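Local atomic coordinates of V-type ATP synthase alpha chain (Nanoarchaeum equitans Kin4-M, PDB entry 5BN3), a protein that is the A subunit of a V-type ATP synthase, a member of the ATP synthase alpha/beta family with a P-loop nucleotide-binding domain and an N-terminal beta-barrel domain. Residues S6-L11 / S333-E338; P10-K15 / I45-D50; E22-G27 / E58-T63. All blocks are in the same frame, centred on the assembly; numbering follows the deposited sequence.

Interaction 1: S6-L11 / S333-E338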
loop_
_atom_site.group_PDB
_atom_site.type_symbol
_atom_site.label_atom_id
_atom_site.label_comp_id
_atom_site.label_asym_id
_atom_site.label_seq_id
_atom_site.Cartn_x
_atom_site.Cartn_y
_atom_site.Cartn_z
ATOM N N SER A 6 1.663 21.448 -30.542
ATOM C CA SER A 6 2.203 20.407 -29.672
ATOM C C SER A 6 1.704 19.017 -30.042
ATOM O O SER A 6 0.555 18.848 -30.457
ATOM C CB SER A 6 1.839 20.693 -28.216
ATOM O OG SER A 6 2.515 19.809 -27.340
ATOM N N ILE A 7 2.575 18.024 -29.888
ATOM C CA ILE A 7 2.197 16.626 -30.058
ATOM C C ILE A 7 2.688 15.817 -28.858
ATOM O O ILE A 7 3.888 15.757 -28.586
ATOM C CB ILE A 7 2.781 16.032 -31.351
ATOM C CG1 ILE A 7 2.385 16.890 -32.554
ATOM C CG2 ILE A 7 2.294 14.606 -31.553
ATOM C CD1 ILE A 7 3.502 17.100 -33.542
ATOM N N ASN A 8 1.752 15.206 -28.140
ATOM C CA ASN A 8 2.068 14.435 -26.942
ATOM C C ASN A 8 1.280 13.135 -26.961
ATOM O O ASN A 8 0.141 13.084 -26.493
ATOM C CB ASN A 8 1.725 15.249 -25.691
ATOM C CG ASN A 8 2.144 14.561 -24.403
ATOM O OD1 ASN A 8 2.838 13.543 -24.418
ATOM N ND2 ASN A 8 1.729 15.126 -23.276
ATOM N N GLY A 9 1.885 12.087 -27.513
ATOM C CA GLY A 9 1.187 10.831 -27.710
ATOM C C GLY A 9 -0.026 11.022 -28.598
ATOM O O GLY A 9 0.066 11.647 -29.654
ATOM N N PRO A 10 -1.179 10.497 -28.158
ATOM C CA PRO A 10 -2.440 10.582 -28.899
ATOM C C PRO A 10 -3.070 11.965 -28.789
ATOM O O PRO A 10 -4.115 12.199 -29.397
ATOM C CB PRO A 10 -3.322 9.559 -28.183
ATOM C CG PRO A 10 -2.827 9.587 -26.775
ATOM C CD PRO A 10 -1.340 9.785 -26.877
ATOM N N LEU A 11 -2.455 12.860 -28.018
ATOM C CA LEU A 11 -2.985 14.211 -27.850
ATOM C C LEU A 11 -2.259 15.235 -28.722
ATOM O O LEU A 11 -1.035 15.361 -28.663
ATOM C CB LEU A 11 -2.908 14.647 -26.382
ATOM C CG LEU A 11 -3.442 16.053 -26.082
ATOM C CD1 LEU A 11 -4.955 16.085 -26.199
ATOM C CD2 LEU A 11 -2.998 16.548 -24.711
ATOM N N SER A 333 -6.262 11.460 -20.264
ATOM C CA SER A 333 -6.289 12.280 -19.059
ATOM C C SER A 333 -4.878 12.664 -18.613
ATOM O O SER A 333 -4.635 13.798 -18.196
ATOM C CB SER A 333 -7.014 11.529 -17.940
ATOM O OG SER A 333 -7.270 12.374 -16.834
ATOM N N SER A 334 -3.952 11.715 -18.714
ATOM C CA SER A 334 -2.560 11.941 -18.335
ATOM C C SER A 334 -1.873 12.984 -19.216
ATOM O O SER A 334 -1.155 13.852 -18.716
ATOM C CB SER A 334 -1.786 10.622 -18.385
ATOM O OG SER A 334 -0.400 10.836 -18.195
ATOM N N ARG A 335 -2.091 12.892 -20.526
ATOM C CA ARG A 335 -1.504 13.836 -21.476
ATOM C C ARG A 335 -2.088 15.231 -21.286
ATOM O O ARG A 335 -1.397 16.233 -21.465
ATOM C CB ARG A 335 -1.742 13.375 -22.917
ATOM C CG ARG A 335 -1.321 11.942 -23.220
ATOM C CD ARG A 335 0.185 11.756 -23.224
ATOM N NE ARG A 335 0.551 10.397 -23.623
ATOM C CZ ARG A 335 1.770 10.026 -24.005
ATOM N NH1 ARG A 335 2.750 10.915 -24.053
ATOM N NH2 ARG A 335 2.004 8.769 -24.350
ATOM N N LEU A 336 -3.367 15.290 -20.923
ATOM C CA LEU A 336 -4.045 16.560 -20.682
ATOM C C LEU A 336 -3.565 17.208 -19.390
ATOM O O LEU A 336 -3.876 18.366 -19.115
ATOM C CB LEU A 336 -5.560 16.359 -20.625
ATOM C CG LEU A 336 -6.279 16.161 -21.958
ATOM C CD1 LEU A 336 -7.711 15.720 -21.737
ATOM C CD2 LEU A 336 -6.245 17.445 -22.758
ATOM N N GLY A 337 -2.806 16.458 -18.598
ATOM C CA GLY A 337 -2.320 16.957 -17.327
ATOM C C GLY A 337 -3.444 17.090 -16.319
ATOM O O GLY A 337 -3.437 17.994 -15.481
ATOM N N GLU A 338 -4.422 16.195 -16.409
ATOM C CA GLU A 338 -5.490 16.142 -15.421
ATOM C C GLU A 338 -4.978 15.409 -14.190
ATOM O O GLU A 338 -4.152 14.503 -14.304
ATOM C CB GLU A 338 -6.717 15.422 -15.990
ATOM C CG GLU A 338 -7.513 16.233 -17.003
ATOM C CD GLU A 338 -8.673 15.454 -17.596
ATOM O OE1 GLU A 338 -8.665 14.207 -17.509
ATOM O OE2 GLU A 338 -9.597 16.087 -18.150
#
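Arg335 reaches from the last turn of helix 322-335 onto the hairpin turn that follows strand 3-8, and its NH1 donates to the side-chain oxygen of Asn8, with NH1 and OD1 2.7 Å apart. The bond is bent, 140° at the hydrogen, and NH1 stands above the amide plane of Asn8; amide and guanidinium planes are 84° apart, nearly perpendicular. CG of Asn8 lies anti to its backbone N (chi1 -175°), which carries this amide carbon toward the helix, where it also packs against CD of Arg335 at 3.6 Å. CA of Gly9 sits over the centre of one guanidinium face, 3.8 Å above its plane; Gly9 has no side chain and takes a positive phi there. Nearer the backbone of Arg335 the contact is apolar: CB of Leu11 rests 3.9 Å from CB of Arg335, while both methyls of Leu11 meet CD2 of Leu336, the two leucines crossing at about a right angle.

In the next shell, Glu331, one turn back, gives NH2 of Arg335 a salt-bridge partner on its own helix. A type II' turn from Asn8 to Leu11, with Leu11 N bonded to Asn8 O at 3.0 Å, sets the hairpin loop, and Gly337 closes the helix in a Schellman motif. The arrangement is a beta-hairpin tip docked on a helix C-terminus, joining the N-terminal beta-barrel domain to the nucleotide-binding domain.

Interaction 2: P10-K15 / I45-D50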
loop_
_atom_site.group_PDB
_atom_site.type_symbol
_atom_site.label_atom_id
_atom_site.label_comp_id
_atom_site.label_asym_id
_atom_site.label_seq_id
_atom_site.Cartn_x
_atom_site.Cartn_y
_atom_site.Cartn_z
ATOM N N PRO A 10 -1.179 10.497 -28.158
ATOM C CA PRO A 10 -2.440 10.582 -28.899
ATOM C C PRO A 10 -3.070 11.965 -28.789
ATOM O O PRO A 10 -4.115 12.199 -29.397
ATOM C CB PRO A 10 -3.322 9.559 -28.183
ATOM C CG PRO A 10 -2.827 9.587 -26.775
ATOM C CD PRO A 10 -1.340 9.785 -26.877
ATOM N N LEU A 11 -2.455 12.860 -28.018
ATOM C CA LEU A 11 -2.985 14.211 -27.850
ATOM C C LEU A 11 -2.259 15.235 -28.722
ATOM O O LEU A 11 -1.035 15.361 -28.663
ATOM C CB LEU A 11 -2.908 14.647 -26.382
ATOM C CG LEU A 11 -3.442 16.053 -26.082
ATOM C CD1 LEU A 11 -4.955 16.085 -26.199
ATOM C CD2 LEU A 11 -2.998 16.548 -24.711
ATOM N N VAL A 12 -3.026 15.966 -29.527
ATOM C CA VAL A 12 -2.489 17.068 -30.318
ATOM C C VAL A 12 -3.110 18.386 -29.860
ATOM O O VAL A 12 -4.325 18.475 -29.678
ATOM C CB VAL A 12 -2.744 16.857 -31.825
ATOM C CG1 VAL A 12 -2.595 18.164 -32.595
ATOM C CG2 VAL A 12 -1.797 15.809 -32.372
ATOM N N ILE A 13 -2.272 19.397 -29.648
ATOM C CA ILE A 13 -2.758 20.736 -29.331
ATOM C C ILE A 13 -2.594 21.625 -30.560
ATOM O O ILE A 13 -1.518 21.675 -31.162
ATOM C CB ILE A 13 -2.015 21.348 -28.125
ATOM C CG1 ILE A 13 -2.199 20.461 -26.891
ATOM C CG2 ILE A 13 -2.526 22.751 -27.832
ATOM C CD1 ILE A 13 -1.380 20.891 -25.689
ATOM N N ALA A 14 -3.668 22.312 -30.936
ATOM C CA ALA A 14 -3.650 23.167 -32.117
ATOM C C ALA A 14 -4.166 24.567 -31.816
ATOM O O ALA A 14 -5.079 24.740 -31.008
ATOM C CB ALA A 14 -4.465 22.538 -33.237
ATOM N N LYS A 15 -3.575 25.564 -32.469
ATOM C CA LYS A 15 -4.108 26.920 -32.431
ATOM C C LYS A 15 -5.060 27.115 -33.603
ATOM O O LYS A 15 -4.802 26.628 -34.706
ATOM C CB LYS A 15 -2.982 27.956 -32.509
ATOM C CG LYS A 15 -2.455 28.435 -31.163
ATOM C CD LYS A 15 -1.753 29.781 -31.322
ATOM C CE LYS A 15 -1.240 30.326 -29.994
ATOM N NZ LYS A 15 0.080 29.758 -29.609
ATOM N N ILE A 45 -6.983 17.915 -28.953
ATOM C CA ILE A 45 -7.486 16.949 -29.917
ATOM C C ILE A 45 -6.945 15.553 -29.634
ATOM O O ILE A 45 -5.730 15.363 -29.540
ATOM C CB ILE A 45 -7.062 17.358 -31.343
ATOM C CG1 ILE A 45 -7.645 18.730 -31.694
ATOM C CG2 ILE A 45 -7.496 16.317 -32.356
ATOM C CD1 ILE A 45 -6.852 19.481 -32.742
ATOM N N GLN A 46 -7.837 14.576 -29.495
ATOM C CA GLN A 46 -7.389 13.189 -29.435
ATOM C C GLN A 46 -7.403 12.582 -30.837
ATOM O O GLN A 46 -8.411 12.634 -31.550
ATOM C CB GLN A 46 -8.182 12.356 -28.414
ATOM C CG GLN A 46 -9.640 12.072 -28.747
ATOM C CD GLN A 46 -10.337 11.319 -27.627
ATOM O OE1 GLN A 46 -10.073 11.557 -26.449
ATOM N NE2 GLN A 46 -11.227 10.402 -27.991
ATOM N N VAL A 47 -6.256 12.043 -31.233
ATOM C CA VAL A 47 -6.057 11.542 -32.586
ATOM C C VAL A 47 -6.266 10.033 -32.627
ATOM O O VAL A 47 -5.720 9.302 -31.800
ATOM C CB VAL A 47 -4.646 11.896 -33.092
ATOM C CG1 VAL A 47 -4.457 11.436 -34.526
ATOM C CG2 VAL A 47 -4.425 13.391 -32.991
ATOM N N TYR A 48 -7.061 9.575 -33.591
ATOM C CA TYR A 48 -7.401 8.159 -33.705
ATOM C C TYR A 48 -6.442 7.410 -34.623
ATOM O O TYR A 48 -6.790 6.381 -35.205
ATOM C CB TYR A 48 -8.847 8.000 -34.176
ATOM C CG TYR A 48 -9.840 8.592 -33.210
ATOM C CD1 TYR A 48 -10.224 7.900 -32.073
ATOM C CD2 TYR A 48 -10.379 9.852 -33.424
ATOM C CE1 TYR A 48 -11.124 8.440 -31.179
ATOM C CE2 TYR A 48 -11.280 10.402 -32.537
ATOM C CZ TYR A 48 -11.647 9.692 -31.417
ATOM O OH TYR A 48 -12.544 10.232 -30.530
ATOM N N GLU A 49 -5.230 7.937 -34.741
ATOM C CA GLU A 49 -4.176 7.295 -35.514
ATOM C C GLU A 49 -2.836 7.585 -34.854
ATOM O O GLU A 49 -2.755 8.427 -33.957
ATOM C CB GLU A 49 -4.195 7.782 -36.966
ATOM C CG GLU A 49 -4.708 6.742 -37.955
ATOM C CD GLU A 49 -5.758 7.288 -38.905
ATOM O OE1 GLU A 49 -6.163 8.459 -38.746
ATOM O OE2 GLU A 49 -6.181 6.541 -39.812
ATOM N N ASP A 50 -1.790 6.888 -35.285
ATOM C CA ASP A 50 -0.467 7.099 -34.707
ATOM C C ASP A 50 0.048 8.498 -35.031
ATOM O O ASP A 50 -0.092 8.979 -36.157
ATOM C CB ASP A 50 0.520 6.041 -35.198
ATOM C CG ASP A 50 1.872 6.151 -34.521
ATOM O OD1 ASP A 50 1.934 6.636 -33.369
ATOM O OD2 ASP A 50 2.878 5.746 -35.141
#
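Strands 11-15 and 45-47 run antiparallel, their axes 4.8 Å apart at closest approach with N-to-C directions 139° apart, and three backbone bonds join them, one from Pro10 just before the strand: Val47 N to Pro10 O, Val12 N to Ile45 O and Ile45 N to Val12 O, each 2.8 Å. Val12 and Ile45 form the hydrogen-bonded pair, and Leu11 and Gln46 the adjoining non-hydrogen-bonded one. In that second pair the CA of each residue also approaches a carbonyl of the other segment in a CA-H...O contact.

Val12, Ala14, Ile45 and Val47 make an aliphatic patch on one face. CG2 of Val12 meets CG2 of Val47 at 3.6 Å, a diagonal contact to which both valines bring the methyl that lies anti to the carbonyl carbon. In the next diagonal contact of the same sense, Ile45 extends (chi2 155°) and its CD1 touches CB of Ala14 at 3.9 Å. Between these contacts Val12 and Ile45 sit directly across from each other, CB to CB 4.4 Å.

The Leu11 and Gln46 face is different. CD1 of Leu11 lies 3.5 Å from the carbonyl oxygen of Ile45, whereas the amide of Gln46 leads away from strand 11-15, and its NE2 donates to OH of Tyr48, just past the strand, at 2.9 Å; Glu295 is a second acceptor for NE2, and Glu34 binds the tyrosine hydroxyl.

Strand 11-15 lies between 3-8 and 42-47, with 31-39 beyond. Ile4 covers Val12 and Val35 covers Ile45, while Pro10 packs on Glu331 and Ile332 of helix 322-335.

Interaction 3: E22-G27 / E58-T63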
loop_
_atom_site.group_PDB
_atom_site.type_symbol
_atom_site.label_atom_id
_atom_site.label_comp_id
_atom_site.label_asym_id
_atom_site.label_seq_id
_atom_site.Cartn_x
_atom_site.Cartn_y
_atom_site.Cartn_z
ATOM N N GLU A 22 -15.906 18.480 -32.422
ATOM C CA GLU A 22 -15.807 18.521 -33.873
ATOM C C GLU A 22 -14.737 17.535 -34.321
ATOM O O GLU A 22 -13.676 17.432 -33.700
ATOM C CB GLU A 22 -15.445 19.929 -34.349
ATOM C CG GLU A 22 -15.291 20.059 -35.855
ATOM C CD GLU A 22 -14.679 21.382 -36.266
ATOM O OE1 GLU A 22 -14.456 22.245 -35.388
ATOM O OE2 GLU A 22 -14.417 21.557 -37.473
ATOM N N VAL A 23 -15.022 16.800 -35.390
ATOM C CA VAL A 23 -14.019 15.936 -35.996
ATOM C C VAL A 23 -13.096 16.789 -36.848
ATOM O O VAL A 23 -13.556 17.592 -37.659
ATOM C CB VAL A 23 -14.659 14.846 -36.868
ATOM C CG1 VAL A 23 -13.595 14.102 -37.654
ATOM C CG2 VAL A 23 -15.426 13.878 -36.003
ATOM N N VAL A 24 -11.794 16.628 -36.649
ATOM C CA VAL A 24 -10.816 17.374 -37.426
ATOM C C VAL A 24 -9.889 16.425 -38.167
ATOM O O VAL A 24 -9.827 15.233 -37.861
ATOM C CB VAL A 24 -9.980 18.325 -36.545
ATOM C CG1 VAL A 24 -10.856 19.417 -35.966
ATOM C CG2 VAL A 24 -9.286 17.552 -35.430
ATOM N N ARG A 25 -9.178 16.958 -39.152
ATOM C CA ARG A 25 -8.179 16.186 -39.870
ATOM C C ARG A 25 -6.802 16.769 -39.585
ATOM O O ARG A 25 -6.538 17.938 -39.874
ATOM C CB ARG A 25 -8.497 16.164 -41.366
ATOM C CG ARG A 25 -9.718 15.317 -41.685
ATOM C CD ARG A 25 -10.425 15.745 -42.958
ATOM N NE ARG A 25 -11.569 14.879 -43.237
ATOM C CZ ARG A 25 -12.584 15.200 -44.032
ATOM N NH1 ARG A 25 -12.610 16.380 -44.633
ATOM N NH2 ARG A 25 -13.578 14.343 -44.218
ATOM N N VAL A 26 -5.934 15.946 -39.003
ATOM C CA VAL A 26 -4.679 16.423 -38.430
ATOM C C VAL A 26 -3.472 16.172 -39.333
ATOM O O VAL A 26 -3.232 15.044 -39.772
ATOM C CB VAL A 26 -4.428 15.777 -37.051
ATOM C CG1 VAL A 26 -3.133 16.283 -36.449
ATOM C CG2 VAL A 26 -5.586 16.067 -36.114
ATOM N N GLY A 27 -2.713 17.230 -39.602
ATOM C CA GLY A 27 -1.516 17.122 -40.418
ATOM C C GLY A 27 -1.804 17.004 -41.903
ATOM O O GLY A 27 -2.962 16.938 -42.314
ATOM N N GLU A 58 2.518 21.968 -39.056
ATOM C CA GLU A 58 1.498 21.266 -39.842
ATOM C C GLU A 58 0.072 21.759 -39.581
ATOM O O GLU A 58 -0.278 22.112 -38.455
ATOM C CB GLU A 58 1.583 19.747 -39.624
ATOM C CG GLU A 58 2.667 19.069 -40.446
ATOM C CD GLU A 58 2.488 17.569 -40.537
ATOM O OE1 GLU A 58 3.260 16.836 -39.885
ATOM O OE2 GLU A 58 1.582 17.120 -41.269
ATOM N N PRO A 59 -0.761 21.775 -40.634
ATOM C CA PRO A 59 -2.132 22.287 -40.553
ATOM C C PRO A 59 -3.120 21.283 -39.960
ATOM O O PRO A 59 -2.891 20.073 -40.023
ATOM C CB PRO A 59 -2.487 22.534 -42.019
ATOM C CG PRO A 59 -1.704 21.496 -42.757
ATOM C CD PRO A 59 -0.407 21.357 -42.005
ATOM N N VAL A 60 -4.205 21.796 -39.387
ATOM C CA VAL A 60 -5.318 20.973 -38.928
ATOM C C VAL A 60 -6.591 21.465 -39.611
ATOM O O VAL A 60 -6.879 22.661 -39.602
ATOM C CB VAL A 60 -5.491 21.049 -37.396
ATOM C CG1 VAL A 60 -6.745 20.302 -36.957
ATOM C CG2 VAL A 60 -4.268 20.486 -36.695
ATOM N N PHE A 61 -7.351 20.551 -40.206
ATOM C CA PHE A 61 -8.532 20.944 -40.975
ATOM C C PHE A 61 -9.850 20.720 -40.234
ATOM O O PHE A 61 -10.039 19.695 -39.577
ATOM C CB PHE A 61 -8.559 20.210 -42.320
ATOM C CG PHE A 61 -7.311 20.397 -43.137
ATOM C CD1 PHE A 61 -7.141 21.528 -43.920
ATOM C CD2 PHE A 61 -6.308 19.437 -43.125
ATOM C CE1 PHE A 61 -5.992 21.702 -44.673
ATOM C CE2 PHE A 61 -5.158 19.605 -43.875
ATOM C CZ PHE A 61 -5.000 20.740 -44.650
ATOM N N ASN A 62 -10.755 21.690 -40.351
ATOM C CA ASN A 62 -12.102 21.572 -39.801
ATOM C C ASN A 62 -12.966 20.653 -40.659
ATOM O O ASN A 62 -12.663 20.425 -41.829
ATOM C CB ASN A 62 -12.761 22.953 -39.711
ATOM C CG ASN A 62 -12.119 23.844 -38.663
ATOM O OD1 ASN A 62 -11.187 24.594 -38.956
ATOM N ND2 ASN A 62 -12.626 23.776 -37.437
ATOM N N THR A 63 -14.033 20.111 -40.075
ATOM C CA THR A 63 -15.025 19.348 -40.835
ATOM C C THR A 63 -16.429 19.824 -40.483
ATOM O O THR A 63 -17.369 19.653 -41.260
ATOM C CB THR A 63 -14.925 17.823 -40.591
ATOM O OG1 THR A 63 -15.309 17.518 -39.246
ATOM C CG2 THR A 63 -13.513 17.324 -40.849
#
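Glu22 and Asn62 approach at about a right angle along their side chains, yet their carboxylate and amide planes are only 26° apart, so the two flat ends meet nearly coplanar. ND2 of Asn62 donates to OE2 of Glu22 at 2.9 Å, entering on the syn side, and has Lys17 O as a second acceptor. The backbone N of Thr63 reaches the same OE2 at 3.0 Å on its anti lone pair, and Gly64 N donates to it as well. Glu22 is extended, with CG anti to its backbone N (chi1 179°); Ser19 N binds OE1.

Next along, Thr63 crosses Arg25 at about a right angle, and its CG2 methyl sits over one face of the guanidinium, 3.8 Å above the plane and offset toward the rim. Phe61, paired across from Arg25, points its CE2 edge at Gly27 O, 3.8 Å away, and Lys30 makes a cation-pi contact with the same ring. The reverse face carries valines, CB of Val24 meeting CG1 of Val60 at 3.8 Å obliquely, with Val26 beside them.

Two bonds link Arg25 and Phe61 through their backbones, and Gly27 N to Pro59 O continues the pairing. At that end OE2 of Glu58 approaches Gly27 CA at 3.2 Å, its bond going to Glu28 N.

In this antiparallel pairing one face carries Arg25, Phe61 and Thr63; the other carries Val24, Val26 and Val60, with the Glu22-Asn62 pair toward one end. Segment 58-63 also forms backbone bonds with Asn2 and Ile4, consistent with closure of the family's N-terminal beta-barrel.

Overall arrangement
Interactions 2 and 3 belong to the same antiparallel sheet and meet through its aliphatic face, where CG2 of Ile45 packs on CG2 of Val24 at 3.8 Å and Ala14 lies near Val60; about 9 Å separates their centres. All the touching residues of interaction 2 are buried, and backbone bonds with small apolar side chains carry it. Interaction 3, where strand 60-61 comes back to the start of the chain, is only partly buried and adds a carboxylate-amide grip and an arginine. Interaction 1, also partly buried, shares Pro10 and Leu11 with interaction 2 but leaves the sheet: side chains, chiefly Arg335, rather than strand pairing tie the barrel to helix 322-335.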